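Local coordinates for flavoprotein (Thermotoga maritima, PDB 5V8S) that carries a mu-oxo-diiron site in a metallo-beta-lactamase-like domain joined to a flavodoxin-like domain, and probably works as an FMN-dependent electron-transfer oxidoreductase, at residues A[45-50]-A[206-211]; A[54-59]-A[82-87]; A[141-146]-A[155-160]; A[269-274]-A[300-305]; A[325-330]-A[355-360]. The protein carries 1 engineered substitution. All blocks are in the same frame, centred on the assembly; numbering follows the deposited sequence.

Overall arrangement
From the N terminus, contact 1 opens at 45-50, in the loop between strands 44-45 and 50-59, and closes only at helix 196-214, so that contacts 2 and 3, which follow each other in sequence, both fall within its span. Contact 2 links strand 50-59 of the seven-stranded sheet to the loop after helix 74-82, and contact 3 joins the loop leading into edge strand 146-149 to its neighbour 152-158. Contacts 4 and 5 come later in the chain, in the flavodoxin-like domain. Each joins parallel strands of one beta-alpha-beta unit, and the two meet where strands 267-273 and 322-327 run side by side. Contacts 2 and 5, their centres about 56 Å apart, lie on opposite sides of the chain's centre.

Contact 1. Residues A[45-50]-A[206-211]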
# COMPACT_ATOMS: atom_id res chain seq x y z
N GLU A 45 -4.48 8.36 3.81
CA GLU A 45 -3.63 9.53 3.62
C GLU A 45 -4.45 10.82 3.71
O GLU A 45 -5.32 11.07 2.87
CB GLU A 45 -2.98 9.45 2.25
CG GLU A 45 -2.23 8.14 1.98
CD GLU A 45 -3.07 7.04 1.26
OE1 GLU A 45 -4.32 6.98 1.42
OE2 GLU A 45 -2.45 6.22 0.53
N ILE A 46 -4.14 11.65 4.71
CA ILE A 46 -4.85 12.92 4.93
C ILE A 46 -3.84 14.04 5.14
O ILE A 46 -3.72 14.58 6.25
CB ILE A 46 -5.88 12.84 6.07
CG1 ILE A 46 -5.28 12.30 7.38
CG2 ILE A 46 -7.04 11.97 5.64
CD1 ILE A 46 -6.19 12.63 8.62
N PRO A 47 -3.11 14.45 4.11
CA PRO A 47 -2.24 15.64 4.25
C PRO A 47 -3.00 16.89 4.67
O PRO A 47 -2.38 17.82 5.21
CB PRO A 47 -1.63 15.80 2.85
CG PRO A 47 -2.53 15.04 1.95
CD PRO A 47 -3.09 13.91 2.74
N GLU A 48 -4.32 16.94 4.45
CA GLU A 48 -5.11 18.10 4.83
C GLU A 48 -5.47 18.12 6.30
O GLU A 48 -6.03 19.13 6.77
CB GLU A 48 -6.40 18.14 4.02
CG GLU A 48 -7.37 17.00 4.30
CD GLU A 48 -7.21 15.79 3.38
OE1 GLU A 48 -6.07 15.31 3.16
OE2 GLU A 48 -8.26 15.32 2.86
N GLY A 49 -5.24 17.04 7.04
CA GLY A 49 -5.54 17.00 8.46
C GLY A 49 -7.00 16.74 8.76
O GLY A 49 -7.86 16.55 7.89
N ILE A 50 -7.29 16.75 10.06
CA ILE A 50 -8.63 16.52 10.58
C ILE A 50 -8.72 17.24 11.92
O ILE A 50 -7.73 17.35 12.65
CB ILE A 50 -8.92 15.01 10.72
CG1 ILE A 50 -10.41 14.76 11.00
CG2 ILE A 50 -8.01 14.37 11.79
CD1 ILE A 50 -10.78 13.28 11.14
N VAL A 206 -15.37 15.85 2.76
CA VAL A 206 -16.42 15.08 3.42
C VAL A 206 -16.60 13.76 2.70
O VAL A 206 -16.68 12.70 3.33
CB VAL A 206 -17.73 15.89 3.46
CG1 VAL A 206 -18.86 15.03 4.03
CG2 VAL A 206 -17.52 17.14 4.29
N THR A 207 -16.64 13.78 1.36
CA THR A 207 -16.77 12.53 0.62
C THR A 207 -15.62 11.58 0.96
O THR A 207 -15.83 10.38 1.16
CB THR A 207 -16.79 12.81 -0.87
OG1 THR A 207 -17.90 13.67 -1.15
CG2 THR A 207 -16.94 11.51 -1.65
N LYS A 208 -14.40 12.11 1.00
CA LYS A 208 -13.24 11.29 1.33
C LYS A 208 -13.39 10.64 2.70
O LYS A 208 -13.08 9.46 2.87
CB LYS A 208 -11.99 12.17 1.29
CG LYS A 208 -10.67 11.43 1.40
CD LYS A 208 -9.54 12.47 1.34
CE LYS A 208 -8.17 11.92 1.55
NZ LYS A 208 -7.14 13.00 1.45
N TYR A 209 -13.86 11.41 3.69
CA TYR A 209 -14.13 10.89 5.03
C TYR A 209 -15.21 9.81 5.01
O TYR A 209 -15.06 8.74 5.60
CB TYR A 209 -14.55 12.06 5.94
CG TYR A 209 -14.90 11.62 7.34
CD1 TYR A 209 -13.91 11.46 8.29
CD2 TYR A 209 -16.22 11.35 7.70
CE1 TYR A 209 -14.22 11.05 9.58
CE2 TYR A 209 -16.53 10.93 8.97
CZ TYR A 209 -15.52 10.78 9.90
OH TYR A 209 -15.84 10.35 11.17
N ILE A 210 -16.33 10.08 4.33
CA ILE A 210 -17.41 9.10 4.27
C ILE A 210 -16.90 7.77 3.75
O ILE A 210 -17.14 6.72 4.34
CB ILE A 210 -18.57 9.61 3.39
CG1 ILE A 210 -19.26 10.80 4.04
CG2 ILE A 210 -19.57 8.49 3.17
CD1 ILE A 210 -20.20 11.53 3.08
N VAL A 211 -16.23 7.79 2.60
CA VAL A 211 -15.85 6.53 1.97
C VAL A 211 -14.83 5.79 2.82
O VAL A 211 -14.98 4.59 3.09
CB VAL A 211 -15.35 6.75 0.53
CG1 VAL A 211 -14.96 5.40 -0.10
CG2 VAL A 211 -16.41 7.43 -0.35
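Lys208 reaches from helix 196-214 to the loop 45-50. Its CG stands anti to the backbone N (chi1 -171°) and the chain runs straight on toward the loop. CD is the first atom to meet it, 3.5 Å from Glu48 OE2, and CE passes 3.3 Å from Glu45 O and also touches Ile46 CG2. At the tip, NZ donates to Glu45 O at 3.0 Å, lying in the carbonyl plane, and forms a salt bridge with Glu48 OE2 at 2.9 Å through the syn lone pair; the bond to OE1 is weak. Glu48 bends at chi2 (-92°) and meets the lysine tip to tip, and His205 also binds its OE2. Beside this polar group, Ile50 CD1 lies obliquely to the Tyr209 ring; the Tyr209 side chain comes within about 4 Å (nearest atoms) of the bound mu-oxo-diiron. Lys208 thus ties the type I turn 46-49 to helix 196-214, while Glu45, just before the turn, and Glu312, the second carboxylate on NZ, bring in helix 310-316.

Contact 2. Residues A[54-59]-A[82-87]; sequences AYLVKL and SKIVDP
Leu56 of strand 50-59 meets Ile84 and Val85 in apolar contacts made mainly through one methyl group, Leu56 CD2. This methyl is 3.6 Å from Val85 CG1 and 3.8 Å from Ile84 CD1, and it also touches Ile84 CG1 and Val85 CB. The side chains of Leu56 and Ile84 run antiparallel alongside one another, whereas Leu56 and Val85 cross obliquely. Two residues further along the strand, the aliphatic part of Lys58 extends this layer, with CE 4.1 Å from Val85 CG2.

The polar interaction is a single hydrogen bond across the segments. Lys58 NZ donates to Ile84 O at 3.0 Å and approaches nearly along the C=O axis, with a C=O...donor angle of 161°. A bend at chi3 (84°) turns CE off the extended path of the chain, and the ammonium group beyond it meets a main-chain acceptor, so the lysine combines a polar tip with apolar packing of its shaft.

Segment 82-87 lies in the loop between helix 74-82 and strand 92-94. This loop covers part of one side of the mixed seven-stranded sheet of the metallo-beta-lactamase-like domain: Ile84 also touches Tyr28 of strand 26-34 and Thr18 of strand 16-22, while Val85 rests on Asn63 of strand 62-66.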
# COMPACT_ATOMS: atom_id res chain seq x y z
N ALA A 54 -15.24 18.90 20.33
CA ALA A 54 -16.05 18.58 21.50
C ALA A 54 -16.90 19.79 21.83
O ALA A 54 -16.64 20.89 21.35
CB ALA A 54 -15.14 18.23 22.68
N TYR A 55 -17.93 19.59 22.66
CA TYR A 55 -18.89 20.65 22.93
C TYR A 55 -19.19 20.71 24.41
O TYR A 55 -19.19 19.68 25.10
CB TYR A 55 -20.20 20.43 22.15
CG TYR A 55 -19.95 20.39 20.66
CD1 TYR A 55 -19.61 19.20 20.03
CD2 TYR A 55 -20.01 21.54 19.89
CE1 TYR A 55 -19.34 19.16 18.67
CE2 TYR A 55 -19.75 21.51 18.53
CZ TYR A 55 -19.42 20.32 17.93
OH TYR A 55 -19.18 20.33 16.58
N LEU A 56 -19.48 21.91 24.90
CA LEU A 56 -19.91 22.11 26.28
C LEU A 56 -21.23 22.86 26.28
O LEU A 56 -21.34 23.94 25.69
CB LEU A 56 -18.87 22.90 27.09
CG LEU A 56 -19.25 23.11 28.56
CD1 LEU A 56 -19.06 21.82 29.35
CD2 LEU A 56 -18.46 24.24 29.18
N VAL A 57 -22.23 22.30 26.96
CA VAL A 57 -23.54 22.92 27.09
C VAL A 57 -23.68 23.36 28.54
O VAL A 57 -23.68 22.52 29.44
CB VAL A 57 -24.69 21.97 26.70
CG1 VAL A 57 -26.00 22.76 26.56
CG2 VAL A 57 -24.37 21.23 25.40
N LYS A 58 -23.80 24.67 28.77
CA LYS A 58 -23.92 25.21 30.11
C LYS A 58 -25.39 25.53 30.36
O LYS A 58 -25.97 26.37 29.67
CB LYS A 58 -23.05 26.45 30.28
CG LYS A 58 -21.57 26.14 30.06
CD LYS A 58 -20.66 27.32 30.40
CE LYS A 58 -20.34 27.40 31.88
NZ LYS A 58 -19.39 28.53 32.19
N LEU A 59 -25.98 24.84 31.33
CA LEU A 59 -27.40 24.94 31.62
C LEU A 59 -27.61 25.33 33.08
O LEU A 59 -26.67 25.45 33.86
CB LEU A 59 -28.09 23.59 31.32
CG LEU A 59 -27.88 23.09 29.88
CD1 LEU A 59 -28.21 21.62 29.74
CD2 LEU A 59 -28.73 23.93 28.92
N SER A 82 -10.78 24.35 30.70
CA SER A 82 -10.75 25.11 31.94
C SER A 82 -10.92 26.61 31.70
O SER A 82 -11.17 27.35 32.66
CB SER A 82 -9.42 24.88 32.67
OG SER A 82 -9.27 23.51 33.02
N LYS A 83 -10.75 27.07 30.47
CA LYS A 83 -10.94 28.49 30.18
C LYS A 83 -12.41 28.86 30.10
O LYS A 83 -12.74 30.05 30.25
CB LYS A 83 -10.21 28.87 28.89
CG LYS A 83 -8.69 28.70 28.95
CD LYS A 83 -8.03 29.16 27.66
CE LYS A 83 -6.55 28.82 27.60
NZ LYS A 83 -5.92 29.25 26.31
N ILE A 84 -13.30 27.89 29.89
CA ILE A 84 -14.73 28.17 29.76
C ILE A 84 -15.56 27.58 30.90
O ILE A 84 -16.75 27.93 31.00
CB ILE A 84 -15.27 27.72 28.39
CG1 ILE A 84 -15.09 26.22 28.21
CG2 ILE A 84 -14.58 28.49 27.29
CD1 ILE A 84 -15.75 25.68 26.98
N VAL A 85 -14.99 26.72 31.74
CA VAL A 85 -15.72 26.19 32.89
C VAL A 85 -14.70 25.63 33.87
O VAL A 85 -13.66 25.09 33.47
CB VAL A 85 -16.75 25.12 32.45
CG1 VAL A 85 -16.06 23.88 31.89
CG2 VAL A 85 -17.66 24.75 33.60
N ASP A 86 -15.00 25.77 35.15
CA ASP A 86 -14.27 25.00 36.15
C ASP A 86 -14.64 23.54 35.94
O ASP A 86 -15.82 23.19 36.11
CB ASP A 86 -14.68 25.46 37.55
CG ASP A 86 -13.81 24.85 38.65
OD1 ASP A 86 -13.34 23.70 38.50
OD2 ASP A 86 -13.62 25.52 39.68
N PRO A 87 -13.72 22.67 35.55
CA PRO A 87 -14.10 21.26 35.31
C PRO A 87 -14.83 20.63 36.47
O PRO A 87 -15.66 19.73 36.28
CB PRO A 87 -12.75 20.58 35.03
CG PRO A 87 -11.87 21.69 34.52
CD PRO A 87 -12.29 22.91 35.29

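Contact 3. Residues A[141-146]-A[155-160]; sequences VKDGEE and KFVMTP
Phe156 O accepts the backbone N-H of Gly144 at 2.7 Å, the shortest polar bond between the segments, in a G1 beta bulge at the open end of the hairpin of strands 146-149 and 152-158. Gly144 and Glu145 together face Phe156, whose own N donates to Glu145 O at 2.9 Å. In the type II turn from Lys142 to Glu145, Gly144 has a positive phi of 86°, and a CB there would jam against the carbonyl O of Asp143. One residue further, Glu146 and Lys155 form an antiparallel non-hydrogen-bonded pair.

Lys155 slants across Glu146 and its NZ has two acceptors: Gly144 O at 2.9 Å and Glu146 OE2 at 3.2 Å, the latter a salt bridge through the anti lone pair. The other Glu146 oxygen pairs with Lys153. These neighbouring charges would be expected to favour the ionised forms of both side chains.

On the buried side, the side chains of Val141 and Phe156 cross at about a right angle. Val141 CG1 makes an off-centre CH-pi contact, 4.2 Å from the ring centroid, and Val141 CG2 lies close to Phe156 CG. Met158 folds back, its CE reaching Val141 O and Lys142 O. Lys227 binds Asp143 OD2 and Met158 O, joining helix 218-228 to the end of strand 152-158 and the 141-146 loop. Asp143 OD1 receives Met158 N at 2.9 Å from above the carboxylate plane, 47° out of it.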
# COMPACT_ATOMS: atom_id res chain seq x y z
N VAL A 141 -28.29 4.66 27.57
CA VAL A 141 -29.52 5.17 26.99
C VAL A 141 -29.94 4.27 25.83
O VAL A 141 -29.09 3.77 25.08
CB VAL A 141 -29.39 6.64 26.52
CG1 VAL A 141 -29.34 7.59 27.73
CG2 VAL A 141 -28.18 6.82 25.60
N LYS A 142 -31.25 4.08 25.71
CA LYS A 142 -31.84 3.28 24.64
C LYS A 142 -32.32 4.18 23.51
O LYS A 142 -32.40 5.40 23.63
CB LYS A 142 -33.01 2.46 25.19
CG LYS A 142 -32.60 1.41 26.22
CD LYS A 142 -33.60 0.28 26.32
CE LYS A 142 -34.98 0.78 26.69
NZ LYS A 142 -35.85 -0.33 27.19
N ASP A 143 -32.67 3.53 22.39
CA ASP A 143 -33.09 4.26 21.20
C ASP A 143 -34.33 5.09 21.50
O ASP A 143 -35.37 4.56 21.91
CB ASP A 143 -33.38 3.26 20.09
CG ASP A 143 -33.39 3.90 18.70
OD1 ASP A 143 -32.92 5.05 18.55
OD2 ASP A 143 -33.87 3.24 17.76
N GLY A 144 -34.22 6.40 21.28
CA GLY A 144 -35.33 7.31 21.46
C GLY A 144 -35.50 7.81 22.88
O GLY A 144 -36.40 8.63 23.12
N GLU A 145 -34.65 7.37 23.80
CA GLU A 145 -34.81 7.75 25.19
C GLU A 145 -34.58 9.24 25.36
O GLU A 145 -33.71 9.83 24.71
CB GLU A 145 -33.82 6.97 26.06
CG GLU A 145 -33.86 7.36 27.54
CD GLU A 145 -33.09 6.39 28.45
OE1 GLU A 145 -32.68 5.31 27.98
OE2 GLU A 145 -32.91 6.73 29.64
N GLU A 146 -35.36 9.86 26.23
CA GLU A 146 -35.22 11.27 26.51
C GLU A 146 -34.82 11.43 27.96
O GLU A 146 -35.26 10.68 28.83
CB GLU A 146 -36.53 12.00 26.24
CG GLU A 146 -36.94 12.02 24.78
CD GLU A 146 -38.34 12.56 24.56
OE1 GLU A 146 -38.86 13.24 25.46
OE2 GLU A 146 -38.92 12.29 23.49
N LYS A 155 -32.48 14.00 23.65
CA LYS A 155 -33.04 12.80 23.05
C LYS A 155 -31.91 12.03 22.37
O LYS A 155 -31.13 12.61 21.62
CB LYS A 155 -34.11 13.17 22.02
CG LYS A 155 -34.80 11.98 21.38
CD LYS A 155 -35.93 12.41 20.46
CE LYS A 155 -36.80 11.23 20.07
NZ LYS A 155 -37.45 10.59 21.28
N PHE A 156 -31.82 10.74 22.65
CA PHE A 156 -30.73 9.91 22.14
C PHE A 156 -31.27 8.97 21.07
O PHE A 156 -32.24 8.24 21.30
CB PHE A 156 -30.06 9.15 23.29
CG PHE A 156 -29.52 10.07 24.33
CD1 PHE A 156 -28.30 10.67 24.15
CD2 PHE A 156 -30.29 10.42 25.43
CE1 PHE A 156 -27.81 11.57 25.08
CE2 PHE A 156 -29.80 11.30 26.36
CZ PHE A 156 -28.56 11.89 26.18
N VAL A 157 -30.64 9.00 19.91
CA VAL A 157 -31.07 8.22 18.77
C VAL A 157 -29.91 7.30 18.37
O VAL A 157 -28.84 7.78 17.99
CB VAL A 157 -31.46 9.13 17.60
CG1 VAL A 157 -31.86 8.30 16.40
CG2 VAL A 157 -32.59 10.10 18.03
N MET A 158 -30.14 6.00 18.45
CA MET A 158 -29.10 5.06 18.04
C MET A 158 -28.96 5.07 16.53
O MET A 158 -29.95 5.00 15.80
CB MET A 158 -29.44 3.64 18.52
CG MET A 158 -29.64 3.49 20.02
SD MET A 158 -28.29 4.10 21.05
CE MET A 158 -29.04 5.58 21.75
N THR A 159 -27.73 5.17 16.05
CA THR A 159 -27.43 5.11 14.62
C THR A 159 -26.31 4.11 14.43
O THR A 159 -25.18 4.47 14.08
CB THR A 159 -27.08 6.49 14.07
OG1 THR A 159 -25.91 7.00 14.72
CG2 THR A 159 -28.26 7.47 14.28
N PRO A 160 -26.60 2.82 14.63
CA PRO A 160 -25.52 1.82 14.67
C PRO A 160 -24.78 1.70 13.35
O PRO A 160 -25.33 1.92 12.27
CB PRO A 160 -26.26 0.51 15.00
CG PRO A 160 -27.67 0.75 14.55
CD PRO A 160 -27.93 2.21 14.75

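Contact 4. Residues A[269-274]-A[300-305]; sequences TVIYDS and YKFSDE
Tyr300, Tyr272 and Phe302 bury the most surface where strands 267-273 and 296-302 run parallel; the axes of 269-273 and 300-302 approach to 4.8 Å. Backbone bonds alternate between the strands: Tyr300 N donates to Val270 O, Tyr272 N to Tyr300 O, Phe302 N to Tyr272 O and Ser274 N to Phe302 O.

Tyr300 receives Thr269 CG2 at the edge of its ring, in plane, 3.9 Å from CD2. On the same face of the sheet Phe302 presents CB to Asp273 CB at 3.8 Å, and its ring edge lies near Tyr272 O and Ile271 CG2.

Tyr272 projects from the other face. Its CG sits between the backbone N and the carbonyl carbon (chi1 65°), and the ring runs alongside Lys301 in the same direction. Lys301 CB lies over one ring face, toward its rim, in a CH-pi contact 4.2 Å from the centroid; Lys301 CG touches Tyr272 CE2 at 3.5 Å and CE reaches the hydroxyl. Glu280 takes up Tyr272 OH and Asp316 Tyr300 OH, while Lys301 NZ forms a salt bridge with Glu306.

Beyond the strands, a water links Ser274 O to Asp304 N, and Asp304 makes a salt bridge with Lys70 of the second subunit. The pair belongs to a beta-alpha-beta crossover of the flavodoxin-like fold: helix 278-292 packs on the Tyr272 face, helices 310-316 and 336-348 on that of Tyr300 and Phe302.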
# COMPACT_ATOMS: atom_id res chain seq x y z
N THR A 269 -13.64 7.43 -13.59
CA THR A 269 -12.37 7.30 -12.88
C THR A 269 -11.59 6.12 -13.47
O THR A 269 -12.12 5.02 -13.60
CB THR A 269 -12.55 7.19 -11.36
OG1 THR A 269 -13.17 8.39 -10.88
CG2 THR A 269 -11.23 7.07 -10.65
N VAL A 270 -10.35 6.39 -13.86
CA VAL A 270 -9.48 5.44 -14.55
C VAL A 270 -8.34 5.12 -13.60
O VAL A 270 -7.62 6.02 -13.15
CB VAL A 270 -8.93 6.05 -15.85
CG1 VAL A 270 -8.07 5.02 -16.59
CG2 VAL A 270 -10.06 6.55 -16.73
N ILE A 271 -8.17 3.83 -13.31
CA ILE A 271 -7.23 3.37 -12.30
C ILE A 271 -6.40 2.26 -12.93
O ILE A 271 -6.96 1.24 -13.35
CB ILE A 271 -7.97 2.83 -11.06
CG1 ILE A 271 -8.87 3.89 -10.43
CG2 ILE A 271 -6.96 2.31 -10.02
CD1 ILE A 271 -9.94 3.27 -9.58
N TYR A 272 -5.09 2.43 -12.97
CA TYR A 272 -4.27 1.40 -13.60
C TYR A 272 -2.87 1.33 -13.00
O TYR A 272 -2.37 2.29 -12.41
CB TYR A 272 -4.18 1.60 -15.11
CG TYR A 272 -3.49 2.85 -15.62
CD1 TYR A 272 -4.20 4.04 -15.77
CD2 TYR A 272 -2.18 2.81 -16.06
CE1 TYR A 272 -3.58 5.17 -16.26
CE2 TYR A 272 -1.56 3.95 -16.56
CZ TYR A 272 -2.27 5.12 -16.69
OH TYR A 272 -1.68 6.26 -17.22
N ASP A 273 -2.25 0.16 -13.19
CA ASP A 273 -0.85 -0.05 -12.86
C ASP A 273 -0.08 -0.40 -14.13
O ASP A 273 -0.49 -1.29 -14.88
CB ASP A 273 -0.62 -1.08 -11.72
CG ASP A 273 -1.18 -2.49 -12.01
OD1 ASP A 273 -1.94 -2.69 -12.98
OD2 ASP A 273 -0.84 -3.41 -11.20
N SER A 274 1.02 0.31 -14.37
CA SER A 274 1.81 0.15 -15.57
C SER A 274 3.20 -0.23 -15.07
O SER A 274 3.96 0.64 -14.63
CB SER A 274 1.79 1.43 -16.39
OG SER A 274 2.53 1.26 -17.57
N TYR A 300 -5.77 7.80 -12.09
CA TYR A 300 -4.86 7.36 -11.04
C TYR A 300 -3.95 6.28 -11.60
O TYR A 300 -4.42 5.21 -11.98
CB TYR A 300 -5.64 6.83 -9.84
CG TYR A 300 -6.37 7.93 -9.13
CD1 TYR A 300 -5.68 8.83 -8.34
CD2 TYR A 300 -7.75 8.09 -9.26
CE1 TYR A 300 -6.33 9.85 -7.67
CE2 TYR A 300 -8.41 9.13 -8.61
CZ TYR A 300 -7.70 10.01 -7.83
OH TYR A 300 -8.35 11.04 -7.16
N LYS A 301 -2.65 6.55 -11.61
CA LYS A 301 -1.66 5.66 -12.22
C LYS A 301 -0.63 5.22 -11.18
O LYS A 301 0.01 6.06 -10.55
CB LYS A 301 -0.93 6.38 -13.36
CG LYS A 301 0.20 5.56 -14.00
CD LYS A 301 1.32 6.40 -14.68
CE LYS A 301 0.86 7.67 -15.30
NZ LYS A 301 2.03 8.36 -15.97
N PHE A 302 -0.44 3.91 -11.05
CA PHE A 302 0.68 3.33 -10.31
C PHE A 302 1.79 3.03 -11.31
O PHE A 302 1.63 2.16 -12.16
CB PHE A 302 0.28 2.03 -9.64
CG PHE A 302 -0.77 2.18 -8.56
CD1 PHE A 302 -0.41 2.53 -7.28
CD2 PHE A 302 -2.10 1.95 -8.83
CE1 PHE A 302 -1.37 2.67 -6.29
CE2 PHE A 302 -3.08 2.09 -7.84
CZ PHE A 302 -2.70 2.43 -6.57
N SER A 303 2.91 3.72 -11.21
CA SER A 303 4.02 3.49 -12.12
C SER A 303 5.30 3.34 -11.32
O SER A 303 5.30 3.36 -10.08
CB SER A 303 4.18 4.65 -13.10
OG SER A 303 4.68 5.79 -12.43
N ASP A 304 6.41 3.22 -12.05
CA ASP A 304 7.69 3.11 -11.37
C ASP A 304 8.16 4.44 -10.79
O ASP A 304 9.17 4.47 -10.09
CB ASP A 304 8.73 2.42 -12.27
CG ASP A 304 9.11 3.21 -13.50
OD1 ASP A 304 8.90 4.43 -13.54
OD2 ASP A 304 9.65 2.60 -14.44
N GLU A 305 7.45 5.54 -11.02
CA GLU A 305 7.81 6.82 -10.44
C GLU A 305 6.71 7.44 -9.61
O GLU A 305 7.00 8.37 -8.84
CB GLU A 305 8.21 7.83 -11.53
CG GLU A 305 9.55 7.55 -12.14
CD GLU A 305 10.10 8.73 -12.91
OE1 GLU A 305 9.72 9.88 -12.62
OE2 GLU A 305 10.91 8.49 -13.81
O HOH W 1 6.21 2.22 -14.91

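Contact 5. Residues A[325-330]-A[355-360]; sequences FGVSTY and VLVFGV
Phe325 and Val355 form the closest apolar contact of this parallel strand pair, with Val355 CG1 in the plane of the ring at its edge, 3.5 Å from Phe325 CD2. Helix 336-348 packs against the phenyl group, and Val327 CG2 and Val357 CG1 continue the same face. Past the end of strand 322-327, Val360 CG1 lies over one face of the Tyr330 ring, toward its rim, a CH-pi contact 4.1 Å from the centroid, while CG2 approaches the hydroxyl.

Between these contacts the backbones exchange bonds: Phe325 N to Leu356 O, Phe358 N to Phe325 O, Val327 N to Phe358 O and Val360 N to Val327 O, the last at 3.1 Å. Beyond them Thr329 OG1, set between its backbone N and carbonyl carbon (chi1 61°), donates to Val360 O at 2.7 Å, from 71° above the carbonyl plane. The hydroxyl of this buried threonine is thus satisfied by a main-chain acceptor, which ties the loop to the C-terminal end of strand 354-360 after the regular ladder of the flavodoxin-like sheet stops.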
# COMPACT_ATOMS: atom_id res chain seq x y z
N PHE A 325 -10.42 0.08 -15.37
CA PHE A 325 -9.22 -0.49 -14.77
C PHE A 325 -8.26 -0.96 -15.86
O PHE A 325 -8.68 -1.53 -16.86
CB PHE A 325 -9.58 -1.68 -13.88
CG PHE A 325 -10.33 -1.30 -12.66
CD1 PHE A 325 -9.66 -0.77 -11.57
CD2 PHE A 325 -11.69 -1.45 -12.60
CE1 PHE A 325 -10.35 -0.37 -10.44
CE2 PHE A 325 -12.40 -1.07 -11.48
CZ PHE A 325 -11.72 -0.54 -10.39
N GLY A 326 -6.97 -0.67 -15.66
CA GLY A 326 -5.92 -1.25 -16.49
C GLY A 326 -5.01 -2.08 -15.59
O GLY A 326 -4.46 -1.56 -14.61
N VAL A 327 -4.85 -3.36 -15.91
CA VAL A 327 -4.29 -4.35 -15.00
C VAL A 327 -3.07 -5.01 -15.65
O VAL A 327 -3.19 -5.69 -16.68
CB VAL A 327 -5.34 -5.41 -14.63
CG1 VAL A 327 -4.76 -6.42 -13.70
CG2 VAL A 327 -6.58 -4.74 -14.04
N SER A 328 -1.90 -4.82 -15.04
CA SER A 328 -0.72 -5.61 -15.37
C SER A 328 -0.85 -7.02 -14.79
O SER A 328 -1.31 -7.20 -13.66
CB SER A 328 0.54 -5.00 -14.76
OG SER A 328 0.85 -3.71 -15.27
N THR A 329 -0.33 -7.99 -15.53
CA THR A 329 -0.38 -9.37 -15.09
C THR A 329 1.01 -9.97 -15.29
O THR A 329 1.81 -9.92 -14.36
CB THR A 329 -1.46 -10.15 -15.85
OG1 THR A 329 -1.15 -10.13 -17.25
CG2 THR A 329 -2.85 -9.54 -15.62
N TYR A 330 1.33 -10.47 -16.49
CA TYR A 330 2.60 -11.14 -16.74
C TYR A 330 2.69 -12.42 -15.90
O TYR A 330 1.96 -13.38 -16.18
CB TYR A 330 3.78 -10.17 -16.54
CG TYR A 330 3.61 -8.89 -17.35
CD1 TYR A 330 3.92 -8.87 -18.71
CD2 TYR A 330 3.13 -7.71 -16.77
CE1 TYR A 330 3.76 -7.72 -19.46
CE2 TYR A 330 2.95 -6.54 -17.53
CZ TYR A 330 3.28 -6.56 -18.87
OH TYR A 330 3.11 -5.41 -19.64
N VAL A 355 -18.25 -0.96 -15.34
CA VAL A 355 -16.79 -1.00 -15.34
C VAL A 355 -16.30 -1.56 -16.67
O VAL A 355 -16.92 -2.47 -17.23
CB VAL A 355 -16.27 -1.87 -14.18
CG1 VAL A 355 -14.76 -2.08 -14.22
CG2 VAL A 355 -16.71 -1.26 -12.83
N LEU A 356 -15.19 -1.02 -17.16
CA LEU A 356 -14.41 -1.65 -18.22
C LEU A 356 -13.11 -2.15 -17.61
O LEU A 356 -12.49 -1.45 -16.81
CB LEU A 356 -14.02 -0.66 -19.31
CG LEU A 356 -15.15 -0.02 -20.13
CD1 LEU A 356 -14.58 0.99 -21.11
CD2 LEU A 356 -15.97 -1.09 -20.83
N VAL A 357 -12.67 -3.34 -18.04
CA VAL A 357 -11.39 -3.90 -17.62
C VAL A 357 -10.52 -4.06 -18.86
O VAL A 357 -10.97 -4.63 -19.87
CB VAL A 357 -11.56 -5.24 -16.89
CG1 VAL A 357 -10.16 -5.83 -16.54
CG2 VAL A 357 -12.41 -5.07 -15.64
N PHE A 358 -9.32 -3.50 -18.80
CA PHE A 358 -8.26 -3.75 -19.75
C PHE A 358 -7.17 -4.51 -19.00
O PHE A 358 -6.76 -4.10 -17.92
CB PHE A 358 -7.67 -2.43 -20.28
CG PHE A 358 -8.63 -1.61 -21.11
CD1 PHE A 358 -9.62 -0.86 -20.52
CD2 PHE A 358 -8.49 -1.53 -22.48
CE1 PHE A 358 -10.49 -0.09 -21.29
CE2 PHE A 358 -9.36 -0.77 -23.26
CZ PHE A 358 -10.35 -0.05 -22.67
N GLY A 359 -6.69 -5.60 -19.56
CA GLY A 359 -5.71 -6.39 -18.85
C GLY A 359 -4.75 -7.08 -19.78
O GLY A 359 -5.12 -7.50 -20.88
N VAL A 360 -3.50 -7.20 -19.33
CA VAL A 360 -2.49 -7.95 -20.06
C VAL A 360 -2.82 -9.44 -19.98
O VAL A 360 -3.30 -9.94 -18.95
CB VAL A 360 -1.13 -7.66 -19.42
CG1 VAL A 360 -0.09 -8.60 -19.98
CG2 VAL A 360 -0.75 -6.20 -19.68